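Local structure of argonaute protein (Marinitoga piezophila, 5I4A) at residues A[283-288]-A[611-616]; A[331-336]-A[417-422]; A[431-436]-A[467-472]. The protein uses short guide RNAs with a 5'-hydroxyl to bind complementary target strands and cleave them, as a metal-dependent, RNA-guided endonuclease. All blocks are in the same frame, centred on the assembly; numbering follows the deposited sequence.

Contact 1: A[283-288]-A[611-616]. With nucleotides of chain B.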
loop_
_atom_site.group_PDB
_atom_site.type_symbol
_atom_site.label_atom_id
_atom_site.label_comp_id
_atom_site.label_asym_id
_atom_site.label_seq_id
_atom_site.Cartn_x
_atom_site.Cartn_y
_atom_site.Cartn_z
ATOM N N ASP A 283 17.980 19.273 4.520
ATOM C CA ASP A 283 18.555 20.611 4.430
ATOM C C ASP A 283 17.557 21.712 4.744
ATOM O O ASP A 283 17.939 22.881 4.727
ATOM C CB ASP A 283 19.143 20.846 3.031
ATOM C CG ASP A 283 20.550 20.333 2.908
ATOM O OD1 ASP A 283 21.166 20.050 3.964
ATOM O OD2 ASP A 283 21.045 20.225 1.764
ATOM N N VAL A 284 16.302 21.367 5.032
ATOM C CA VAL A 284 15.341 22.370 5.480
ATOM C C VAL A 284 15.849 23.085 6.725
ATOM O O VAL A 284 15.548 24.266 6.940
ATOM C CB VAL A 284 13.954 21.719 5.715
ATOM C CG1 VAL A 284 13.992 20.766 6.906
ATOM C CG2 VAL A 284 12.863 22.777 5.879
ATOM N N PHE A 285 16.631 22.395 7.559
ATOM C CA PHE A 285 17.219 23.013 8.742
ATOM C C PHE A 285 18.404 23.909 8.415
ATOM O O PHE A 285 18.825 24.689 9.276
ATOM C CB PHE A 285 17.647 21.938 9.743
ATOM C CG PHE A 285 16.506 21.142 10.301
ATOM C CD1 PHE A 285 15.690 21.674 11.288
ATOM C CD2 PHE A 285 16.246 19.862 9.843
ATOM C CE1 PHE A 285 14.636 20.945 11.806
ATOM C CE2 PHE A 285 15.195 19.129 10.358
ATOM C CZ PHE A 285 14.388 19.673 11.342
ATOM N N LYS A 286 18.958 23.810 7.207
ATOM C CA LYS A 286 19.994 24.735 6.761
ATOM C C LYS A 286 19.418 26.024 6.197
ATOM O O LYS A 286 19.982 27.100 6.417
ATOM C CB LYS A 286 20.877 24.084 5.691
ATOM C CG LYS A 286 21.945 23.139 6.206
ATOM C CD LYS A 286 22.884 22.749 5.077
ATOM C CE LYS A 286 23.820 21.628 5.485
ATOM N NZ LYS A 286 24.412 20.971 4.284
ATOM N N TYR A 287 18.301 25.937 5.473
ATOM C CA TYR A 287 17.808 27.051 4.673
ATOM C C TYR A 287 16.398 27.482 5.053
ATOM O O TYR A 287 15.817 28.326 4.357
ATOM C CB TYR A 287 17.873 26.686 3.187
ATOM C CG TYR A 287 19.220 26.136 2.771
ATOM C CD1 TYR A 287 20.328 26.968 2.666
ATOM C CD2 TYR A 287 19.384 24.785 2.485
ATOM C CE1 TYR A 287 21.564 26.472 2.288
ATOM C CE2 TYR A 287 20.617 24.279 2.105
ATOM C CZ TYR A 287 21.703 25.128 2.009
ATOM O OH TYR A 287 22.934 24.637 1.633
ATOM N N SER A 288 15.835 26.911 6.123
ATOM C CA SER A 288 14.586 27.342 6.744
ATOM C C SER A 288 13.368 27.035 5.879
ATOM O O SER A 288 13.503 26.774 4.679
ATOM C CB SER A 288 14.646 28.838 7.077
ATOM O OG SER A 288 13.586 29.213 7.946
ATOM N N SER A 611 6.379 13.828 5.780
ATOM C CA SER A 611 6.028 13.657 7.185
ATOM C C SER A 611 7.177 14.110 8.078
ATOM O O SER A 611 6.975 14.847 9.050
ATOM C CB SER A 611 5.666 12.198 7.462
ATOM O OG SER A 611 5.804 11.900 8.839
ATOM N N THR A 612 8.390 13.723 7.713
ATOM C CA THR A 612 9.615 14.204 8.319
ATOM C C THR A 612 10.614 14.357 7.168
ATOM O O THR A 612 10.427 13.781 6.152
ATOM C CB THR A 612 10.249 13.353 9.415
ATOM O OG1 THR A 612 10.921 12.254 8.830
ATOM C CG2 THR A 612 9.229 12.885 10.431
ATOM N N PRO A 613 11.668 15.125 7.333
ATOM C CA PRO A 613 12.669 15.253 6.258
ATOM C C PRO A 613 13.510 14.004 6.042
ATOM O O PRO A 613 14.226 13.936 5.036
ATOM C CB PRO A 613 13.542 16.427 6.719
ATOM C CG PRO A 613 12.715 17.166 7.712
ATOM C CD PRO A 613 11.867 16.136 8.386
ATOM N N TYR A 614 13.441 13.020 6.936
ATOM C CA TYR A 614 14.318 11.859 6.905
ATOM C C TYR A 614 13.705 10.654 6.200
ATOM O O TYR A 614 14.394 9.646 6.021
ATOM C CB TYR A 614 14.728 11.484 8.334
ATOM C CG TYR A 614 15.399 12.629 9.066
ATOM C CD1 TYR A 614 16.663 13.067 8.696
ATOM C CD2 TYR A 614 14.761 13.281 10.115
ATOM C CE1 TYR A 614 17.280 14.120 9.353
ATOM C CE2 TYR A 614 15.371 14.333 10.778
ATOM C CZ TYR A 614 16.629 14.747 10.392
ATOM O OH TYR A 614 17.237 15.794 11.050
ATOM N N THR A 615 12.432 10.727 5.809
ATOM C CA THR A 615 11.804 9.721 4.963
ATOM C C THR A 615 10.933 10.434 3.940
ATOM O O THR A 615 10.537 11.584 4.131
ATOM C CB THR A 615 10.941 8.720 5.753
ATOM O OG1 THR A 615 9.784 9.388 6.274
ATOM C CG2 THR A 615 11.727 8.088 6.901
ATOM N N ASN A 616 10.622 9.738 2.849
ATOM C CA ASN A 616 9.771 10.304 1.814
ATOM C C ASN A 616 8.606 9.370 1.520
ATOM O O ASN A 616 8.677 8.157 1.738
ATOM C CB ASN A 616 10.554 10.594 0.526
ATOM C CG ASN A 616 11.349 9.400 0.044
ATOM O OD1 ASN A 616 12.559 9.323 0.255
ATOM N ND2 ASN A 616 10.674 8.460 -0.606
ATOM P P U B 3 4.719 10.878 13.477
ATOM O OP1 U B 3 3.466 11.439 12.914
ATOM O OP2 U B 3 4.695 9.539 14.112
ATOM O "O5'" U B 3 5.797 10.845 12.312
ATOM C "C5'" U B 3 6.066 9.645 11.612
ATOM C "C4'" U B 3 7.305 9.770 10.767
ATOM O "O4'" U B 3 8.487 9.736 11.610
ATOM C "C3'" U B 3 7.518 8.646 9.771
ATOM O "O3'" U B 3 6.798 8.853 8.571
ATOM C "C2'" U B 3 9.025 8.645 9.572
ATOM O "O2'" U B 3 9.408 9.667 8.669
ATOM C "C1'" U B 3 9.517 9.015 10.971
ATOM N N1 U B 3 9.806 7.811 11.782
ATOM C C2 U B 3 10.894 7.027 11.438
ATOM O O2 U B 3 11.640 7.272 10.505
ATOM N N3 U B 3 11.082 5.927 12.238
ATOM C C4 U B 3 10.319 5.544 13.317
ATOM O O4 U B 3 10.622 4.525 13.940
ATOM C C5 U B 3 9.214 6.404 13.608
ATOM C C6 U B 3 9.004 7.481 12.846
#
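Val-284 holds CG1 between its backbone N and carbonyl carbon (chi1 68°), and Phe-285 holds CG anti to its carbonyl carbon (chi1 -65°); from these positions a methyl and the ring atom CE2 of one short helix both reach Pro-613, which lies oblique to the ring. Pro-613 CG is the common target, 3.9 Å from Val-284 CG1 and 4.1 Å from Phe-285 CE2, and both side chains cross the pyrrolidine at roughly right angles. Tyr-614 joins from the next position, its OH standing 4.0 Å from Phe-285 CE2 as a plain van der Waals neighbour. No hydrogen bond links the two segments, so the contact is apolar packing, for which a branched aliphatic, a flat ring and a rigid proline are well suited.

The proline also suits its backbone, since its phi of -71° fits the second position of the type I turn running from Thr-612 to Thr-615. Thr-612 OG1 accepts from Tyr-614 N at 3.2 Å, making an ST turn, and lies 3.0 Å from O2' of U3 of chain B in a hydrogen bond that either hydroxyl could donate. Thr-615 OG1 is modelled against the same O2', though so close that the distance is doubtful. With a valine in place of Thr-612, the N-H of Tyr-614 would probably be left without this acceptor and the ribose hydroxyl without one of its partners.

Helix 412-424 lies beside the turn: Pro-613 touches Tyr-420, Tyr-614 touches Ser-417, and Phe-285 makes a cation-pi contact with Lys-416. Linker L2 thus backs a PIWI-domain loop whose combined type I and ST turn presents threonine hydroxyls to a 2'-hydroxyl, a group that distinguishes an RNA guide from DNA.

Contact 2: A[331-336]-A[417-422]. With nucleotides of chain B.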
loop_
_atom_site.group_PDB
_atom_site.type_symbol
_atom_site.label_atom_id
_atom_site.label_comp_id
_atom_site.label_asym_id
_atom_site.label_seq_id
_atom_site.Cartn_x
_atom_site.Cartn_y
_atom_site.Cartn_z
ATOM N N ALA A 331 13.962 27.825 15.433
ATOM C CA ALA A 331 14.630 28.958 14.804
ATOM C C ALA A 331 15.119 28.596 13.406
ATOM O O ALA A 331 14.917 29.352 12.448
ATOM C CB ALA A 331 15.789 29.435 15.679
ATOM N N GLU A 332 15.755 27.429 13.269
ATOM C CA GLU A 332 16.266 27.007 11.968
ATOM C C GLU A 332 15.150 26.853 10.946
ATOM O O GLU A 332 15.362 27.104 9.755
ATOM C CB GLU A 332 17.040 25.694 12.105
ATOM C CG GLU A 332 18.435 25.853 12.693
ATOM C CD GLU A 332 19.041 24.533 13.133
ATOM O OE1 GLU A 332 20.029 24.560 13.897
ATOM O OE2 GLU A 332 18.529 23.468 12.723
ATOM N N LEU A 333 13.959 26.449 11.385
ATOM C CA LEU A 333 12.844 26.266 10.468
ATOM C C LEU A 333 12.103 27.561 10.167
ATOM O O LEU A 333 11.239 27.568 9.286
ATOM C CB LEU A 333 11.876 25.219 11.024
ATOM C CG LEU A 333 12.451 23.803 11.077
ATOM C CD1 LEU A 333 11.419 22.827 11.606
ATOM C CD2 LEU A 333 12.963 23.365 9.704
ATOM N N GLY A 334 12.414 28.649 10.863
ATOM C CA GLY A 334 11.852 29.942 10.538
ATOM C C GLY A 334 10.672 30.396 11.369
ATOM O O GLY A 334 9.961 31.316 10.944
ATOM N N PHE A 335 10.435 29.789 12.530
ATOM C CA PHE A 335 9.365 30.256 13.401
ATOM C C PHE A 335 9.740 31.601 14.010
ATOM O O PHE A 335 10.868 31.797 14.469
ATOM C CB PHE A 335 9.084 29.238 14.508
ATOM C CG PHE A 335 8.424 27.979 14.026
ATOM C CD1 PHE A 335 7.079 27.970 13.697
ATOM C CD2 PHE A 335 9.144 26.802 13.912
ATOM C CE1 PHE A 335 6.466 26.813 13.254
ATOM C CE2 PHE A 335 8.537 25.644 13.469
ATOM C CZ PHE A 335 7.196 25.651 13.141
ATOM N N SER A 336 8.787 32.536 13.999
ATOM C CA SER A 336 9.035 33.846 14.592
ATOM C C SER A 336 9.368 33.722 16.072
ATOM O O SER A 336 10.285 34.386 16.568
ATOM C CB SER A 336 7.825 34.758 14.383
ATOM O OG SER A 336 6.680 34.256 15.051
ATOM N N SER A 417 12.601 16.410 13.943
ATOM C CA SER A 417 11.462 15.916 13.174
ATOM C C SER A 417 10.140 16.337 13.800
ATOM O O SER A 417 9.199 16.721 13.095
ATOM C CB SER A 417 11.536 14.396 13.082
ATOM O OG SER A 417 12.650 13.995 12.305
ATOM N N TYR A 418 10.052 16.247 15.126
ATOM C CA TYR A 418 8.852 16.646 15.851
ATOM C C TYR A 418 8.501 18.105 15.571
ATOM O O TYR A 418 7.339 18.439 15.309
ATOM C CB TYR A 418 9.082 16.397 17.342
ATOM C CG TYR A 418 7.878 16.482 18.249
ATOM C CD1 TYR A 418 6.655 15.925 17.889
ATOM C CD2 TYR A 418 7.981 17.082 19.495
ATOM C CE1 TYR A 418 5.562 15.993 18.741
ATOM C CE2 TYR A 418 6.902 17.150 20.350
ATOM C CZ TYR A 418 5.694 16.608 19.970
ATOM O OH TYR A 418 4.621 16.682 20.825
ATOM N N VAL A 419 9.503 18.989 15.592
ATOM C CA VAL A 419 9.252 20.400 15.308
ATOM C C VAL A 419 8.880 20.594 13.844
ATOM O O VAL A 419 8.046 21.444 13.509
ATOM C CB VAL A 419 10.472 21.255 15.698
ATOM C CG1 VAL A 419 10.206 22.726 15.402
ATOM C CG2 VAL A 419 10.808 21.066 17.167
ATOM N N TYR A 420 9.497 19.819 12.948
ATOM C CA TYR A 420 9.125 19.885 11.539
ATOM C C TYR A 420 7.657 19.528 11.346
ATOM O O TYR A 420 6.928 20.216 10.623
ATOM C CB TYR A 420 10.021 18.956 10.712
ATOM C CG TYR A 420 9.685 18.966 9.238
ATOM C CD1 TYR A 420 8.683 18.148 8.723
ATOM C CD2 TYR A 420 10.364 19.801 8.360
ATOM C CE1 TYR A 420 8.365 18.166 7.379
ATOM C CE2 TYR A 420 10.057 19.822 7.013
ATOM C CZ TYR A 420 9.057 19.000 6.528
ATOM O OH TYR A 420 8.747 19.016 5.188
ATOM N N LYS A 421 7.214 18.435 11.976
ATOM C CA LYS A 421 5.816 18.027 11.880
ATOM C C LYS A 421 4.882 19.137 12.349
ATOM O O LYS A 421 3.847 19.399 11.725
ATOM C CB LYS A 421 5.585 16.757 12.699
ATOM C CG LYS A 421 4.131 16.323 12.761
ATOM C CD LYS A 421 3.953 15.055 13.573
ATOM C CE LYS A 421 2.530 14.542 13.447
ATOM N NZ LYS A 421 2.311 13.237 14.143
ATOM N N MET A 422 5.237 19.801 13.452
ATOM C CA MET A 422 4.430 20.914 13.943
ATOM C C MET A 422 4.309 22.008 12.892
ATOM O O MET A 422 3.211 22.515 12.630
ATOM C CB MET A 422 5.035 21.468 15.230
ATOM C CG MET A 422 4.950 20.527 16.410
ATOM S SD MET A 422 5.704 21.261 17.868
ATOM C CE MET A 422 5.422 19.972 19.069
ATOM P P A B 2 6.314 8.982 18.645
ATOM O OP1 A B 2 6.769 7.674 18.119
ATOM O OP2 A B 2 6.896 9.515 19.901
ATOM O "O5'" A B 2 6.558 10.048 17.488
ATOM C "C5'" A B 2 6.138 11.399 17.620
ATOM C "C4'" A B 2 6.722 12.245 16.520
ATOM O "O4'" A B 2 8.154 12.368 16.727
ATOM C "C3'" A B 2 6.593 11.662 15.121
ATOM O "O3'" A B 2 5.340 11.929 14.518
ATOM C "C2'" A B 2 7.779 12.276 14.392
ATOM O "O2'" A B 2 7.515 13.623 14.032
ATOM C "C1'" A B 2 8.833 12.268 15.495
ATOM N N9 A B 2 9.596 11.006 15.507
ATOM C C8 A B 2 9.492 9.973 16.404
ATOM N N7 A B 2 10.304 8.971 16.161
ATOM C C5 A B 2 10.987 9.376 15.020
ATOM C C6 A B 2 11.990 8.764 14.248
ATOM N N6 A B 2 12.503 7.559 14.521
ATOM N N1 A B 2 12.451 9.437 13.171
ATOM C C2 A B 2 11.939 10.642 12.898
ATOM N N3 A B 2 10.994 11.316 13.552
ATOM C C4 A B 2 10.559 10.623 14.611
ATOM P P U B 3 4.719 10.878 13.477
ATOM O OP1 U B 3 3.466 11.439 12.914
ATOM O OP2 U B 3 4.695 9.539 14.112
ATOM O "O5'" U B 3 5.797 10.845 12.312
ATOM C "C5'" U B 3 6.066 9.645 11.612
ATOM C "C4'" U B 3 7.305 9.770 10.767
ATOM O "O4'" U B 3 8.487 9.736 11.610
ATOM C "C3'" U B 3 7.518 8.646 9.771
ATOM O "O3'" U B 3 6.798 8.853 8.571
ATOM C "C2'" U B 3 9.025 8.645 9.572
ATOM O "O2'" U B 3 9.408 9.667 8.669
ATOM C "C1'" U B 3 9.517 9.015 10.971
ATOM N N1 U B 3 9.806 7.811 11.782
ATOM C C2 U B 3 10.894 7.027 11.438
ATOM O O2 U B 3 11.640 7.272 10.505
ATOM N N3 U B 3 11.082 5.927 12.238
ATOM C C4 U B 3 10.319 5.544 13.317
ATOM O O4 U B 3 10.622 4.525 13.940
ATOM C C5 U B 3 9.214 6.404 13.608
ATOM C C6 U B 3 9.004 7.481 12.846
#
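The Mid domain, a Rossmann-like fold around a parallel sheet, here packs the C-terminal end of helix 325-333 against helix 412-424, whose other side meets the guide RNA. Leu-333 makes the closest approach: its CD1 lies 3.7 Å from Tyr-420 CA, against the helix backbone itself, and 4.0 Å from Val-419 CG1. Val-419 CG1, set anti to the backbone N (chi1 -180°), also meets Phe-335 CE2 at 3.9 Å, the two side chains running alongside in opposing senses. Slender aliphatic groups and one ring make up this apolar interface, with no hydrogen bond across it. Between Leu-333 and Phe-335 in the chain, Gly-334 ends the helix in a Schellman motif; its phi of 99° would jam a CB against the preceding carbonyl, so glycine suits the site.

Lys-421 leaves helix 412-424 on the RNA side. The extended chain carries Lys-421 NZ to OP1 of U3 of chain B, at a doubtfully short 2.5 Å, with a weak bond to O3' of A2 of chain B at 3.3 Å. Leu-638 O also accepts from this NZ, tying the lysine to the C-terminal end of the chain.

Helix 412-424 is therefore sandwiched: Tyr-418 and Met-422 rest on strand 374-379, Val-419 on Phe-326 and Ala-330 of helix 325-333, and Tyr-420 on Val-284 of helix 284-287.

Contact 3: A[431-436]-A[467-472]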
loop_
_atom_site.group_PDB
_atom_site.type_symbol
_atom_site.label_atom_id
_atom_site.label_comp_id
_atom_site.label_asym_id
_atom_site.label_seq_id
_atom_site.Cartn_x
_atom_site.Cartn_y
_atom_site.Cartn_z
ATOM N N PRO A 431 6.857 24.241 4.359
ATOM C CA PRO A 431 8.259 23.822 4.516
ATOM C C PRO A 431 9.092 23.977 3.255
ATOM O O PRO A 431 10.281 24.305 3.350
ATOM C CB PRO A 431 8.131 22.354 4.936
ATOM C CG PRO A 431 6.806 22.295 5.647
ATOM C CD PRO A 431 5.914 23.233 4.874
ATOM N N PHE A 432 8.505 23.765 2.080
ATOM C CA PHE A 432 9.231 23.826 0.819
ATOM C C PHE A 432 8.225 23.764 -0.320
ATOM O O PHE A 432 7.094 23.301 -0.147
ATOM C CB PHE A 432 10.240 22.676 0.694
ATOM C CG PHE A 432 9.607 21.311 0.718
ATOM C CD1 PHE A 432 9.038 20.771 -0.426
ATOM C CD2 PHE A 432 9.582 20.564 1.884
ATOM C CE1 PHE A 432 8.447 19.524 -0.405
ATOM C CE2 PHE A 432 8.997 19.308 1.909
ATOM C CZ PHE A 432 8.430 18.789 0.762
ATOM N N ILE A 433 8.658 24.214 -1.492
ATOM C CA ILE A 433 7.957 23.921 -2.734
ATOM C C ILE A 433 8.945 23.241 -3.669
ATOM O O ILE A 433 10.158 23.459 -3.586
ATOM C CB ILE A 433 7.341 25.175 -3.395
ATOM C CG1 ILE A 433 8.432 26.106 -3.927
ATOM C CG2 ILE A 433 6.432 25.901 -2.416
ATOM C CD1 ILE A 433 7.893 27.336 -4.624
ATOM N N LEU A 434 8.424 22.387 -4.543
ATOM C CA LEU A 434 9.273 21.687 -5.494
ATOM C C LEU A 434 9.625 22.621 -6.642
ATOM O O LEU A 434 8.758 23.320 -7.175
ATOM C CB LEU A 434 8.583 20.428 -6.016
ATOM C CG LEU A 434 8.269 19.353 -4.973
ATOM C CD1 LEU A 434 7.872 18.060 -5.655
ATOM C CD2 LEU A 434 9.453 19.134 -4.045
ATOM N N LYS A 435 10.907 22.640 -7.011
ATOM C CA LYS A 435 11.361 23.526 -8.078
ATOM C C LYS A 435 10.593 23.271 -9.370
ATOM O O LYS A 435 10.200 24.215 -10.066
ATOM C CB LYS A 435 12.862 23.343 -8.296
ATOM C CG LYS A 435 13.553 24.545 -8.905
ATOM C CD LYS A 435 15.028 24.266 -9.145
ATOM C CE LYS A 435 15.753 25.531 -9.567
ATOM N NZ LYS A 435 14.953 26.294 -10.562
ATOM N N LYS A 436 10.353 22.000 -9.695
ATOM C CA LYS A 436 9.652 21.641 -10.920
ATOM C C LYS A 436 8.139 21.763 -10.804
ATOM O O LYS A 436 7.450 21.717 -11.831
ATOM C CB LYS A 436 10.028 20.215 -11.332
ATOM C CG LYS A 436 11.483 20.070 -11.743
ATOM C CD LYS A 436 11.831 18.640 -12.125
ATOM C CE LYS A 436 13.197 18.582 -12.804
ATOM N NZ LYS A 436 13.598 17.189 -13.154
ATOM N N ASP A 467 -3.022 20.923 -4.140
ATOM C CA ASP A 467 -2.510 21.825 -5.158
ATOM C C ASP A 467 -1.034 21.527 -5.422
ATOM O O ASP A 467 -0.461 20.567 -4.895
ATOM C CB ASP A 467 -2.754 23.290 -4.757
ATOM C CG ASP A 467 -1.965 23.728 -3.522
ATOM O OD1 ASP A 467 -0.964 23.085 -3.144
ATOM O OD2 ASP A 467 -2.348 24.761 -2.930
ATOM N N ASN A 468 -0.401 22.374 -6.239
ATOM C CA ASN A 468 0.983 22.153 -6.644
ATOM C C ASN A 468 1.966 22.300 -5.490
ATOM O O ASN A 468 3.103 21.829 -5.599
ATOM C CB ASN A 468 1.357 23.127 -7.761
ATOM C CG ASN A 468 1.493 24.553 -7.267
ATOM O OD1 ASN A 468 0.534 25.146 -6.774
ATOM N ND2 ASN A 468 2.689 25.111 -7.397
ATOM N N THR A 469 1.561 22.946 -4.398
ATOM C CA THR A 469 2.427 23.157 -3.247
ATOM C C THR A 469 2.276 22.083 -2.181
ATOM O O THR A 469 3.023 22.098 -1.197
ATOM C CB THR A 469 2.142 24.521 -2.611
ATOM O OG1 THR A 469 0.829 24.512 -2.035
ATOM C CG2 THR A 469 2.217 25.622 -3.654
ATOM N N GLY A 470 1.333 21.162 -2.344
ATOM C CA GLY A 470 1.064 20.173 -1.326
ATOM C C GLY A 470 -0.001 20.562 -0.324
ATOM O O GLY A 470 -0.302 19.763 0.572
ATOM N N ASP A 471 -0.570 21.761 -0.432
ATOM C CA ASP A 471 -1.702 22.120 0.411
ATOM C C ASP A 471 -2.878 21.206 0.107
ATOM O O ASP A 471 -3.206 20.966 -1.058
ATOM C CB ASP A 471 -2.105 23.579 0.189
ATOM C CG ASP A 471 -1.214 24.553 0.933
ATOM O OD1 ASP A 471 -0.388 24.101 1.755
ATOM O OD2 ASP A 471 -1.349 25.772 0.701
ATOM N N ILE A 472 -3.510 20.692 1.156
ATOM C CA ILE A 472 -4.669 19.824 0.986
ATOM C C ILE A 472 -5.900 20.698 0.791
ATOM O O ILE A 472 -6.266 21.481 1.674
ATOM C CB ILE A 472 -4.836 18.883 2.184
ATOM C CG1 ILE A 472 -3.582 18.025 2.342
ATOM C CG2 ILE A 472 -6.063 18.005 2.004
ATOM C CD1 ILE A 472 -3.630 17.107 3.525
HETATM O O HOH W 1 5.754 21.999 -4.547
#
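Thr-469 and Ile-433 carry this contact, with Phe-432 a lesser third. Their methyls meet at the limit of van der Waals range, Ile-433 CG2 lying 4.4 Å from Thr-469 CG2, so the two segments brush past each other rather than interlock. Phe-432 approaches through its backbone: its carbonyl O is 4.4 Å from Thr-469 O, two acceptors with no proton to share. Thr-469 O instead accepts from Lys-430 NZ.

Threonine suits its place because it works in two directions. The methyl faces isoleucine, while OG1, held between the backbone N and the carbonyl carbon (chi1 67°), turns back to Asp-467. Thr-469 OG1 donates to Asp-467 OD1 over 2.5 Å, on the syn side though tilted from the carboxylate plane. Thr-469 N gives to Asp-467 OD1 at 2.8 Å, which makes an Asx turn; it comes from above the carboxylate plane (49° out of it), on the same face as the hydroxyl. A weak bond from Asp-471 N adds to the grip on this oxygen. Gly-470 closes the type I turn begun at Asp-467; at its phi of 91° a CB would collide with the preceding carbonyl O, so glycine fits.

A water supplies the polar link between the segments. It accepts from Leu-434 N at 2.7 Å and donates to Asn-468 O at 2.9 Å, giving the N-H of Leu-434, on an outermost strand of its sheet, an acceptor.

That strand pairs antiparallel with strand 271-272, where Ile-433 lies on Lys-272 and the Phe-432 ring meets Tyr-271 edge-to-face, while Leu-434 packs on Leu-604 of helix 595-605. The turn 467-470 connects the antiparallel strands 458-466 and 472-482 of the RNase H-like PIWI sheet, and Lys-506 of helix 485-507 forms salt bridges with both Asp-467 and Asp-471.

In the fold
All three contacts are largely buried, yet their chemistry differs. Contacts 1 and 2, with centres about 10 Å apart, are apolar between their segments but each turns a polar side to the guide, hydroxyls in contact 1 and a lysine in contact 2. Contact 3, with its nearest atom about 12 Å from the RNA, buries least and is bridged by water. Contact 1 joins linker L2 to PIWI, contact 2 stays within Mid, and contact 3 within PIWI. Helix 412-424 connects them: Tyr-420 is common to them, its OH meeting Pro-431 and Phe-432 of contact 3, while Ser-288 OG probably bonds Leu-333 O, joining 283-288 to 331-336.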